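Local coordinates for protein vanadium-dependent bromoperoxidase (Corallina officinalis, PDB 1QHB) that catalyses the halogenation of organic substrates with bromide and hydrogen peroxide, using vanadate, in a dodecamer whose subunits each bind a calcium ion important for stability, at residues 543-548 / 554-559; 213-218 / 225-230; 160-165 / 550-555; 325-330 / 468-473. One frame throughout, in Å; residues are numbered along the deposited sequence.

Contact 1. Residues 543-548 / 554-559; sequences IGRNMA and SDQFES. With PO4 (phosphate ion), chain G.
The amide oxygen of N546 is laid against carbon, not against a donor: N546 OD1 rests on the methylene Q556 CG, 3.3 Å away, and the two side chains slide past one another in opposite directions with their amide planes 49° apart. Q556 spends its NE2 elsewhere, on A542 O and S483 OG. On its way there NE2 passes R545 CB at 4.0 Å, its chain crossing that of R545 at about a right angle. Helix 530-548 and the turn leading into helix 553-574 contribute R545 and H551 to the vanadate site of this haloperoxidase family, occupied here by a phosphate ion, probably from the crystallisation liquor. R545 starts out facing helix 553-574 but bends at chi2 and chi3 (both -73°), which swings its guanidinium over to the anion. There R545 NH2 gives a fairly straight bond to phosphate O1 at 2.8 Å, the oxygen lying in the guanidinium plane, while R545 NE reaches phosphate O2 weakly at 3.3 Å. K398, R406, S483, G484 and H485 complete the cradle. With a methionine in place of R545 both donors disappear, and the anion would probably be held less firmly, with part of its charge uncompensated.

Contact 2. Residues 213-218 / 225-230; sequences RRRGEV and RGILPG
The long irregular connection between helix 208-213 and strand 251-253 folds back on itself here, and I227 on its returning limb packs against R213 and R215 on the outgoing one. No backbone hydrogen bonds join the two limbs. The nearest CA atoms, those of R213 and I227, are 8.2 Å apart, and side chains make most of the contact. I227 divides its two branches between the two arginines. CD1 ends 4.3 Å from R213 CA, and CG2 lies 4.2 Å from the aliphatic R215 CG. With CG1 set between the backbone N and the carbonyl carbon (chi1 57°), the longer branch is carried back towards R213.

The arginines offer this isoleucine their carbon and keep their charges for others. R213 leads its guanidinium away to E154 and E558, while R215 NH1 forms a salt bridge with E161 on helix 153-167. R225 likewise sends its side chain off, to the carbonyls of S231 and G234, and takes part here through its backbone. Around I227 the packing continues with F557 of helix 553-574, so the loop is laid against the helix that starts beside the vanadate site. The polar link between the limbs is indirect: R215 NH1 stays 4.3 Å from R225 O, and a water bridges them, lying in the guanidinium plane at 2.9 Å from R215 NH1 and 2.7 Å from R225 O, to which it can donate.

Contact 3. Residues 160-165 / 550-555; sequences AELYLM and VHYFSD. With PO4 (phosphate ion), chain G.
Van der Waals packing comes from L162, whose forked end presses on the backbone and ring of the opposite segment. Its CD2 lies against the carbonyl H551 O at 3.3 Å, and its CD1 makes an apolar touch on Y552 CD2 at 4.1 Å, the two side chains crossing at about a right angle. Water supplies the polar link: it donates to E161 OE1 at 2.8 Å and accepts from F553 N at 2.9 Å. E161 is stretched out, CG anti to the backbone N (chi1 172°), which brings its carboxylate to the first turn of helix 553-574, where the helix dipole would probably suit a negative charge; its strongest partner is R215. Y552 holds the N-cap position of that helix, and the loop before it presents H551 to the vanadate site, as in related vanadium haloperoxidases. The remaining bonds fix this histidine. H551 ND1 donates to D555 OD2 at 2.6 Å, nearly straight at 165° and in the ring plane, while Y552 N reaches the same D555 OD2 at 3.1 Å from the opposite face of the carboxylate. At the far edge of the ring H551 NE2 bonds to phosphate O4 at 3.1 Å and, more weakly, to phosphate O1 at 3.0 Å. A leucine here has neither ring nitrogen, and D555 would probably lose one mate and the anion another.

Contact 4. Residues 325-330 / 468-473; sequences DLATWV and PMAFAE
F471 drives the edge of its ring into the backbone of helix 323-332, with CE1 3.5 Å from A327 O. That carbonyl oxygen lies in the plane of the ring and is almost as near to F471 CZ, at 3.6 Å, so it faces the rim between two ring carbons, the polarised C-H edge, and no hydrogen bond is formed. CG stands anti to the carbonyl carbon and beside the backbone N (chi1 -52°), a setting that brings the ring towards the helix although the CB itself does not point there. Beside it two methyl groups meet: A327 CB and A470 CB are 4.1 Å apart, at the point where the two backbones run closest, with CA atoms 7.0 Å from each other. The same A327 CB brushes F471 CE1 at 4.5 Å. Further along, F471 CZ comes within 4.5 Å of V330 C. Small residues at A327 and A470 thus let the loop lie close on the helix, and the phenyl ring reaches on to V330.

The ring is also stacked with H331 and touches R545 and A548, while V330 lies against R545 and H485 of the vanadate site; V330 O takes a weak hydrogen bond from R545 NH1. A backbone hydrogen bond joins A470 of loop 468-473 with A548 of helix 530-548. T328 O is also hydrogen-bonded to S275 OG of a second subunit, and behind helix 323-332 T328 and W329 lean on strand 276-285.

Contacts 1, 3 and 4 are buried, whereas contact 2 is only partly so and lies farthest from the centre of the chain. Contacts 1 and 3 share S554 and D555 on helix 553-574 and grip the same phosphate, contact 1 by an arginine and contact 3 by a histidine. Contact 4 binds no anion and has no hydrogen bond or charge across it, only methyl packing and a ring edge on a carbonyl, yet it backs contact 1, with A548 packed on F471. Water bridges appear in contacts 2 and 3, which R215 and E161 connect; E558 with R213 ties contact 2 to contact 1. Contacts 2 and 4 do not touch, their nearest atoms being about 9 Å apart.

Contact 1. Residues 543-548 / 554-559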
# COMPACT_ATOMS: atom_id res chain seq x y z
N ILE A 543 -12.05 -37.29 -33.93
CA ILE A 543 -12.53 -37.61 -35.28
C ILE A 543 -13.78 -38.49 -35.20
O ILE A 543 -14.69 -38.41 -36.03
CB ILE A 543 -11.50 -38.31 -36.16
CG1 ILE A 543 -10.21 -37.54 -36.35
CG2 ILE A 543 -12.13 -38.68 -37.51
CD1 ILE A 543 -10.26 -36.18 -36.98
N GLY A 544 -13.94 -39.28 -34.14
CA GLY A 544 -15.21 -39.99 -33.97
C GLY A 544 -16.40 -39.02 -34.04
O GLY A 544 -17.47 -39.43 -34.49
N ARG A 545 -16.30 -37.75 -33.56
CA ARG A 545 -17.44 -36.84 -33.56
C ARG A 545 -17.78 -36.40 -34.99
O ARG A 545 -18.94 -36.31 -35.40
CB ARG A 545 -17.28 -35.62 -32.66
CG ARG A 545 -16.92 -35.90 -31.19
CD ARG A 545 -18.10 -36.47 -30.45
NE ARG A 545 -19.05 -35.39 -30.24
CZ ARG A 545 -20.29 -35.53 -29.73
NH1 ARG A 545 -20.66 -36.73 -29.38
NH2 ARG A 545 -21.04 -34.46 -29.62
N ASN A 546 -16.77 -36.31 -35.83
CA ASN A 546 -16.87 -36.03 -37.24
C ASN A 546 -17.55 -37.18 -37.96
O ASN A 546 -18.51 -36.94 -38.70
CB ASN A 546 -15.46 -35.84 -37.83
CG ASN A 546 -14.75 -34.60 -37.34
OD1 ASN A 546 -15.18 -33.97 -36.40
ND2 ASN A 546 -13.63 -34.20 -37.96
N MET A 547 -17.19 -38.41 -37.59
CA MET A 547 -17.80 -39.61 -38.18
C MET A 547 -19.27 -39.72 -37.82
O MET A 547 -20.08 -40.28 -38.55
CB MET A 547 -17.01 -40.81 -37.63
CG MET A 547 -15.64 -40.94 -38.33
SD MET A 547 -14.69 -42.24 -37.51
CE MET A 547 -13.35 -42.36 -38.71
N ALA A 548 -19.66 -39.12 -36.67
CA ALA A 548 -21.07 -39.10 -36.28
C ALA A 548 -21.75 -37.97 -37.03
O ALA A 548 -22.96 -37.98 -37.09
CB ALA A 548 -21.28 -38.94 -34.79
N SER A 554 -11.59 -28.88 -38.70
CA SER A 554 -11.01 -27.68 -38.11
C SER A 554 -11.49 -27.45 -36.69
O SER A 554 -10.71 -26.98 -35.83
CB SER A 554 -11.32 -26.43 -38.96
OG SER A 554 -12.75 -26.37 -39.16
N ASP A 555 -12.69 -27.84 -36.32
CA ASP A 555 -13.20 -27.76 -34.99
C ASP A 555 -12.32 -28.61 -34.05
O ASP A 555 -12.04 -28.25 -32.89
CB ASP A 555 -14.60 -28.42 -34.87
CG ASP A 555 -15.72 -27.72 -35.60
OD1 ASP A 555 -15.61 -26.52 -36.02
OD2 ASP A 555 -16.80 -28.40 -35.66
N GLN A 556 -12.01 -29.82 -34.51
CA GLN A 556 -11.25 -30.78 -33.72
C GLN A 556 -9.79 -30.37 -33.53
O GLN A 556 -9.26 -30.26 -32.41
CB GLN A 556 -11.34 -32.19 -34.35
CG GLN A 556 -12.76 -32.69 -34.54
CD GLN A 556 -13.74 -32.29 -33.47
OE1 GLN A 556 -14.18 -31.17 -33.35
NE2 GLN A 556 -14.17 -33.16 -32.58
N PHE A 557 -9.13 -30.15 -34.66
CA PHE A 557 -7.70 -29.78 -34.57
C PHE A 557 -7.50 -28.51 -33.74
O PHE A 557 -6.69 -28.46 -32.83
CB PHE A 557 -7.05 -29.69 -35.93
CG PHE A 557 -5.58 -29.31 -35.87
CD1 PHE A 557 -4.65 -30.24 -35.48
CD2 PHE A 557 -5.17 -28.05 -36.21
CE1 PHE A 557 -3.31 -29.91 -35.43
CE2 PHE A 557 -3.82 -27.71 -36.16
CZ PHE A 557 -2.87 -28.65 -35.76
N GLU A 558 -8.28 -27.46 -33.99
CA GLU A 558 -8.08 -26.24 -33.19
C GLU A 558 -8.39 -26.44 -31.71
O GLU A 558 -7.74 -25.77 -30.88
CB GLU A 558 -8.89 -25.08 -33.77
CG GLU A 558 -8.43 -24.71 -35.18
CD GLU A 558 -6.97 -24.26 -35.24
OE1 GLU A 558 -6.32 -23.98 -34.23
OE2 GLU A 558 -6.41 -24.17 -36.36
N SER A 559 -9.36 -27.27 -31.36
CA SER A 559 -9.72 -27.50 -29.98
C SER A 559 -8.64 -28.34 -29.28
O SER A 559 -8.42 -28.20 -28.09
CB SER A 559 -11.04 -28.22 -29.87
OG SER A 559 -12.15 -27.55 -30.37
P PO4 G . -19.07 -31.71 -28.73
O1 PO4 G . -20.05 -31.86 -29.83
O2 PO4 G . -17.90 -32.61 -28.90
O3 PO4 G . -19.73 -31.97 -27.45
O4 PO4 G . -18.59 -30.28 -28.80

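Contact 2. Residues 213-218 / 225-230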
# COMPACT_ATOMS: atom_id res chain seq x y z
N ARG A 213 -3.05 -26.33 -40.34
CA ARG A 213 -4.00 -27.45 -40.42
C ARG A 213 -4.32 -27.90 -41.85
O ARG A 213 -5.17 -28.77 -42.00
CB ARG A 213 -5.31 -27.09 -39.68
CG ARG A 213 -6.08 -25.95 -40.30
CD ARG A 213 -7.34 -25.62 -39.46
NE ARG A 213 -8.06 -24.61 -40.25
CZ ARG A 213 -8.11 -23.33 -39.91
NH1 ARG A 213 -7.55 -22.90 -38.79
NH2 ARG A 213 -8.74 -22.47 -40.70
N ARG A 214 -3.65 -27.34 -42.86
CA ARG A 214 -3.96 -27.74 -44.23
C ARG A 214 -3.44 -29.13 -44.54
O ARG A 214 -2.33 -29.43 -44.14
CB ARG A 214 -3.40 -26.74 -45.24
CG ARG A 214 -3.94 -27.10 -46.65
CD ARG A 214 -3.99 -25.82 -47.45
NE ARG A 214 -4.43 -26.08 -48.81
CZ ARG A 214 -4.83 -25.11 -49.61
NH1 ARG A 214 -4.84 -23.87 -49.13
NH2 ARG A 214 -5.20 -25.42 -50.84
N ARG A 215 -4.24 -29.97 -45.20
CA ARG A 215 -3.79 -31.34 -45.42
C ARG A 215 -3.39 -31.54 -46.87
O ARG A 215 -3.94 -30.91 -47.75
CB ARG A 215 -4.84 -32.38 -45.01
CG ARG A 215 -5.12 -32.38 -43.53
CD ARG A 215 -6.28 -33.26 -43.18
NE ARG A 215 -7.58 -32.64 -43.33
CZ ARG A 215 -8.70 -33.38 -43.30
NH1 ARG A 215 -8.59 -34.69 -43.14
NH2 ARG A 215 -9.87 -32.79 -43.44
N GLY A 216 -2.50 -32.51 -47.11
CA GLY A 216 -2.10 -32.79 -48.49
C GLY A 216 -2.90 -33.99 -49.00
O GLY A 216 -3.97 -34.39 -48.58
N GLU A 217 -2.29 -34.69 -49.95
CA GLU A 217 -2.83 -35.79 -50.69
C GLU A 217 -3.43 -36.87 -49.79
O GLU A 217 -2.86 -37.35 -48.82
CB GLU A 217 -1.71 -36.34 -51.59
CG GLU A 217 -2.25 -37.27 -52.66
CD GLU A 217 -1.20 -38.15 -53.32
OE1 GLU A 217 -0.00 -38.05 -52.98
OE2 GLU A 217 -1.60 -38.96 -54.18
N VAL A 218 -4.66 -37.26 -50.15
CA VAL A 218 -5.30 -38.31 -49.37
C VAL A 218 -4.89 -39.67 -49.91
O VAL A 218 -4.85 -39.86 -51.12
CB VAL A 218 -6.82 -38.13 -49.48
CG1 VAL A 218 -7.57 -39.16 -48.64
CG2 VAL A 218 -7.14 -36.68 -49.09
N ARG A 225 -8.04 -39.87 -40.98
CA ARG A 225 -7.20 -39.80 -39.79
C ARG A 225 -6.96 -38.34 -39.40
O ARG A 225 -7.25 -37.46 -40.19
CB ARG A 225 -5.84 -40.47 -40.06
CG ARG A 225 -6.00 -41.98 -40.30
CD ARG A 225 -4.67 -42.67 -40.11
NE ARG A 225 -4.70 -44.06 -40.47
CZ ARG A 225 -3.90 -45.01 -39.96
NH1 ARG A 225 -3.01 -44.74 -39.02
NH2 ARG A 225 -4.01 -46.26 -40.43
N GLY A 226 -6.41 -38.14 -38.21
CA GLY A 226 -6.10 -36.79 -37.73
C GLY A 226 -4.62 -36.58 -38.11
O GLY A 226 -4.05 -37.45 -38.78
N ILE A 227 -4.03 -35.49 -37.67
CA ILE A 227 -2.65 -35.17 -38.00
C ILE A 227 -1.76 -34.97 -36.78
O ILE A 227 -0.69 -34.37 -36.91
CB ILE A 227 -2.58 -33.86 -38.85
CG1 ILE A 227 -3.24 -32.69 -38.09
CG2 ILE A 227 -3.21 -34.11 -40.19
CD1 ILE A 227 -3.26 -31.38 -38.87
N LEU A 228 -2.16 -35.36 -35.58
CA LEU A 228 -1.28 -35.26 -34.43
C LEU A 228 -0.16 -36.27 -34.69
O LEU A 228 -0.42 -37.26 -35.31
CB LEU A 228 -1.99 -35.67 -33.11
CG LEU A 228 -3.13 -34.70 -32.78
CD1 LEU A 228 -3.82 -35.03 -31.49
CD2 LEU A 228 -2.60 -33.26 -32.77
N PRO A 229 1.04 -35.98 -34.25
CA PRO A 229 2.16 -36.86 -34.44
C PRO A 229 1.84 -38.21 -33.81
O PRO A 229 1.51 -38.23 -32.62
CB PRO A 229 3.36 -36.20 -33.74
CG PRO A 229 2.91 -34.80 -33.53
CD PRO A 229 1.41 -34.71 -33.55
N GLY A 230 1.95 -39.26 -34.62
CA GLY A 230 1.67 -40.60 -34.05
C GLY A 230 0.39 -41.16 -34.65
O GLY A 230 0.29 -42.39 -34.82
O HOH W 1 -6.58 -36.70 -42.68

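Contact 3. Residues 160-165 / 550-555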
# COMPACT_ATOMS: atom_id res chain seq x y z
N ALA A 160 -17.07 -32.52 -47.87
CA ALA A 160 -16.86 -33.72 -48.70
C ALA A 160 -16.43 -34.88 -47.81
O ALA A 160 -16.98 -35.97 -47.89
CB ALA A 160 -15.78 -33.52 -49.75
N GLU A 161 -15.45 -34.57 -46.92
CA GLU A 161 -14.99 -35.61 -46.01
C GLU A 161 -16.07 -36.11 -45.10
O GLU A 161 -16.11 -37.34 -44.84
CB GLU A 161 -13.79 -35.08 -45.22
CG GLU A 161 -13.33 -36.03 -44.10
CD GLU A 161 -12.11 -35.48 -43.41
OE1 GLU A 161 -12.26 -34.37 -42.85
OE2 GLU A 161 -11.05 -36.15 -43.46
N LEU A 162 -16.97 -35.28 -44.60
CA LEU A 162 -18.04 -35.73 -43.71
C LEU A 162 -19.09 -36.54 -44.43
O LEU A 162 -19.71 -37.43 -43.80
CB LEU A 162 -18.77 -34.55 -43.04
CG LEU A 162 -17.97 -33.66 -42.11
CD1 LEU A 162 -18.79 -32.52 -41.54
CD2 LEU A 162 -17.35 -34.48 -41.00
N TYR A 163 -19.42 -36.16 -45.68
CA TYR A 163 -20.43 -36.96 -46.42
C TYR A 163 -19.86 -38.35 -46.72
O TYR A 163 -20.54 -39.38 -46.60
CB TYR A 163 -20.75 -36.29 -47.76
CG TYR A 163 -21.87 -35.26 -47.71
CD1 TYR A 163 -23.19 -35.64 -47.56
CD2 TYR A 163 -21.61 -33.94 -47.95
CE1 TYR A 163 -24.23 -34.73 -47.54
CE2 TYR A 163 -22.62 -33.00 -47.95
CZ TYR A 163 -23.91 -33.41 -47.73
OH TYR A 163 -24.89 -32.44 -47.72
N LEU A 164 -18.60 -38.47 -47.03
CA LEU A 164 -17.97 -39.77 -47.31
C LEU A 164 -17.85 -40.60 -46.05
O LEU A 164 -18.03 -41.83 -46.12
CB LEU A 164 -16.61 -39.61 -47.99
CG LEU A 164 -16.78 -39.05 -49.41
CD1 LEU A 164 -15.49 -38.40 -49.85
CD2 LEU A 164 -17.17 -40.19 -50.38
N MET A 165 -17.67 -39.95 -44.89
CA MET A 165 -17.62 -40.71 -43.65
C MET A 165 -19.02 -41.26 -43.39
O MET A 165 -19.11 -42.35 -42.89
CB MET A 165 -17.25 -39.87 -42.45
CG MET A 165 -15.78 -39.51 -42.42
SD MET A 165 -15.58 -38.25 -41.14
CE MET A 165 -13.80 -38.37 -40.91
N VAL A 550 -21.15 -34.57 -36.43
CA VAL A 550 -21.39 -33.43 -35.58
C VAL A 550 -20.28 -32.41 -35.46
O VAL A 550 -20.46 -31.40 -34.73
CB VAL A 550 -21.87 -33.84 -34.16
CG1 VAL A 550 -23.12 -34.72 -34.29
CG2 VAL A 550 -20.79 -34.58 -33.38
N HIS A 551 -19.17 -32.59 -36.14
CA HIS A 551 -18.08 -31.62 -36.15
C HIS A 551 -17.37 -31.64 -37.51
O HIS A 551 -17.41 -32.66 -38.22
CB HIS A 551 -17.01 -31.97 -35.09
CG HIS A 551 -17.38 -31.31 -33.79
ND1 HIS A 551 -17.54 -29.95 -33.67
CD2 HIS A 551 -17.74 -31.83 -32.61
CE1 HIS A 551 -17.91 -29.68 -32.43
NE2 HIS A 551 -18.06 -30.79 -31.77
N TYR A 552 -16.61 -30.60 -37.78
CA TYR A 552 -15.74 -30.59 -38.96
C TYR A 552 -14.31 -30.83 -38.55
O TYR A 552 -13.98 -30.59 -37.36
CB TYR A 552 -15.73 -29.19 -39.58
CG TYR A 552 -17.09 -28.55 -39.78
CD1 TYR A 552 -17.71 -27.84 -38.76
CD2 TYR A 552 -17.70 -28.65 -41.02
CE1 TYR A 552 -18.94 -27.23 -38.94
CE2 TYR A 552 -18.94 -28.00 -41.22
CZ TYR A 552 -19.53 -27.32 -40.18
OH TYR A 552 -20.73 -26.70 -40.44
N PHE A 553 -13.41 -31.16 -39.47
CA PHE A 553 -11.98 -31.29 -39.09
C PHE A 553 -11.42 -30.13 -38.29
O PHE A 553 -10.72 -30.33 -37.28
CB PHE A 553 -11.18 -31.47 -40.39
CG PHE A 553 -9.73 -31.80 -40.05
CD1 PHE A 553 -9.35 -33.08 -39.73
CD2 PHE A 553 -8.75 -30.80 -40.03
CE1 PHE A 553 -8.04 -33.40 -39.42
CE2 PHE A 553 -7.48 -31.12 -39.72
CZ PHE A 553 -7.09 -32.40 -39.41
N SER A 554 -11.59 -28.88 -38.70
CA SER A 554 -11.01 -27.68 -38.11
C SER A 554 -11.49 -27.45 -36.69
O SER A 554 -10.71 -26.98 -35.83
CB SER A 554 -11.32 -26.43 -38.96
OG SER A 554 -12.75 -26.37 -39.16
N ASP A 555 -12.69 -27.84 -36.32
CA ASP A 555 -13.20 -27.76 -34.99
C ASP A 555 -12.32 -28.61 -34.05
O ASP A 555 -12.04 -28.25 -32.89
CB ASP A 555 -14.60 -28.42 -34.87
CG ASP A 555 -15.72 -27.72 -35.60
OD1 ASP A 555 -15.61 -26.52 -36.02
OD2 ASP A 555 -16.80 -28.40 -35.66
P PO4 G . -19.07 -31.71 -28.73
O1 PO4 G . -20.05 -31.86 -29.83
O2 PO4 G . -17.90 -32.61 -28.90
O3 PO4 G . -19.73 -31.97 -27.45
O4 PO4 G . -18.59 -30.28 -28.80
O HOH W 2 -14.22 -32.72 -41.81

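Contact 4. Residues 325-330 / 468-473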
# COMPACT_ATOMS: atom_id res chain seq x y z
N ASP A 325 -19.24 -47.79 -34.98
CA ASP A 325 -18.96 -48.07 -33.57
C ASP A 325 -18.14 -46.95 -32.92
O ASP A 325 -18.26 -46.79 -31.70
CB ASP A 325 -18.24 -49.40 -33.41
CG ASP A 325 -19.04 -50.62 -33.88
OD1 ASP A 325 -20.26 -50.57 -33.97
OD2 ASP A 325 -18.39 -51.67 -34.15
N LEU A 326 -17.20 -46.32 -33.61
CA LEU A 326 -16.43 -45.23 -33.01
C LEU A 326 -17.39 -44.08 -32.80
O LEU A 326 -17.39 -43.49 -31.73
CB LEU A 326 -15.21 -44.85 -33.87
CG LEU A 326 -14.26 -43.84 -33.23
CD1 LEU A 326 -13.79 -44.32 -31.85
CD2 LEU A 326 -13.09 -43.49 -34.14
N ALA A 327 -18.32 -43.79 -33.71
CA ALA A 327 -19.36 -42.78 -33.47
C ALA A 327 -20.17 -43.14 -32.25
O ALA A 327 -20.44 -42.32 -31.32
CB ALA A 327 -20.28 -42.70 -34.69
N THR A 328 -20.61 -44.38 -32.10
CA THR A 328 -21.38 -44.78 -30.91
C THR A 328 -20.55 -44.57 -29.64
O THR A 328 -21.07 -44.22 -28.56
CB THR A 328 -21.80 -46.27 -30.94
OG1 THR A 328 -22.57 -46.45 -32.14
CG2 THR A 328 -22.62 -46.72 -29.73
N TRP A 329 -19.27 -44.90 -29.67
CA TRP A 329 -18.40 -44.72 -28.51
C TRP A 329 -18.42 -43.25 -28.03
O TRP A 329 -18.59 -43.00 -26.81
CB TRP A 329 -16.97 -45.13 -28.92
CG TRP A 329 -16.10 -45.54 -27.76
CD1 TRP A 329 -15.81 -46.81 -27.38
CD2 TRP A 329 -15.43 -44.68 -26.82
NE1 TRP A 329 -15.00 -46.81 -26.25
CE2 TRP A 329 -14.76 -45.51 -25.90
CE3 TRP A 329 -15.39 -43.30 -26.67
CZ2 TRP A 329 -14.00 -45.02 -24.84
CZ3 TRP A 329 -14.64 -42.78 -25.62
CH2 TRP A 329 -13.95 -43.64 -24.72
N VAL A 330 -18.33 -42.30 -28.95
CA VAL A 330 -18.29 -40.88 -28.58
C VAL A 330 -19.67 -40.24 -28.46
O VAL A 330 -19.80 -39.03 -28.21
CB VAL A 330 -17.39 -40.05 -29.55
CG1 VAL A 330 -15.96 -40.57 -29.66
CG2 VAL A 330 -18.05 -40.01 -30.92
N PRO A 468 -26.36 -37.48 -43.56
CA PRO A 468 -26.91 -38.51 -42.70
C PRO A 468 -26.26 -38.41 -41.33
O PRO A 468 -25.03 -38.39 -41.24
CB PRO A 468 -26.65 -39.82 -43.43
CG PRO A 468 -26.33 -39.45 -44.86
CD PRO A 468 -25.66 -38.09 -44.74
N MET A 469 -27.06 -38.38 -40.25
CA MET A 469 -26.50 -38.31 -38.91
C MET A 469 -26.38 -39.67 -38.29
O MET A 469 -27.22 -40.52 -38.47
CB MET A 469 -27.34 -37.37 -38.02
CG MET A 469 -27.48 -35.97 -38.63
SD MET A 469 -25.83 -35.20 -38.84
CE MET A 469 -25.65 -34.86 -37.16
N ALA A 470 -25.36 -39.95 -37.46
CA ALA A 470 -25.32 -41.24 -36.77
C ALA A 470 -26.23 -41.20 -35.55
O ALA A 470 -26.60 -42.27 -35.03
CB ALA A 470 -23.96 -41.69 -36.31
N PHE A 471 -26.61 -40.02 -35.10
CA PHE A 471 -27.38 -39.85 -33.86
C PHE A 471 -28.76 -39.31 -34.20
O PHE A 471 -28.88 -38.42 -35.02
CB PHE A 471 -26.66 -38.91 -32.92
CG PHE A 471 -25.23 -39.13 -32.56
CD1 PHE A 471 -24.64 -40.38 -32.55
CD2 PHE A 471 -24.44 -38.04 -32.17
CE1 PHE A 471 -23.32 -40.55 -32.17
CE2 PHE A 471 -23.12 -38.20 -31.78
CZ PHE A 471 -22.55 -39.46 -31.78
N ALA A 472 -29.80 -39.79 -33.52
CA ALA A 472 -31.16 -39.38 -33.85
C ALA A 472 -31.39 -37.90 -33.64
O ALA A 472 -32.19 -37.30 -34.38
CB ALA A 472 -32.16 -40.18 -33.03
N GLU A 473 -30.80 -37.34 -32.59
CA GLU A 473 -30.96 -35.91 -32.32
C GLU A 473 -29.94 -35.07 -33.07
O GLU A 473 -29.99 -33.84 -32.93
CB GLU A 473 -30.76 -35.62 -30.80
CG GLU A 473 -29.33 -35.72 -30.29
CD GLU A 473 -28.84 -37.13 -29.99
OE1 GLU A 473 -29.46 -38.15 -30.41
OE2 GLU A 473 -27.79 -37.28 -29.32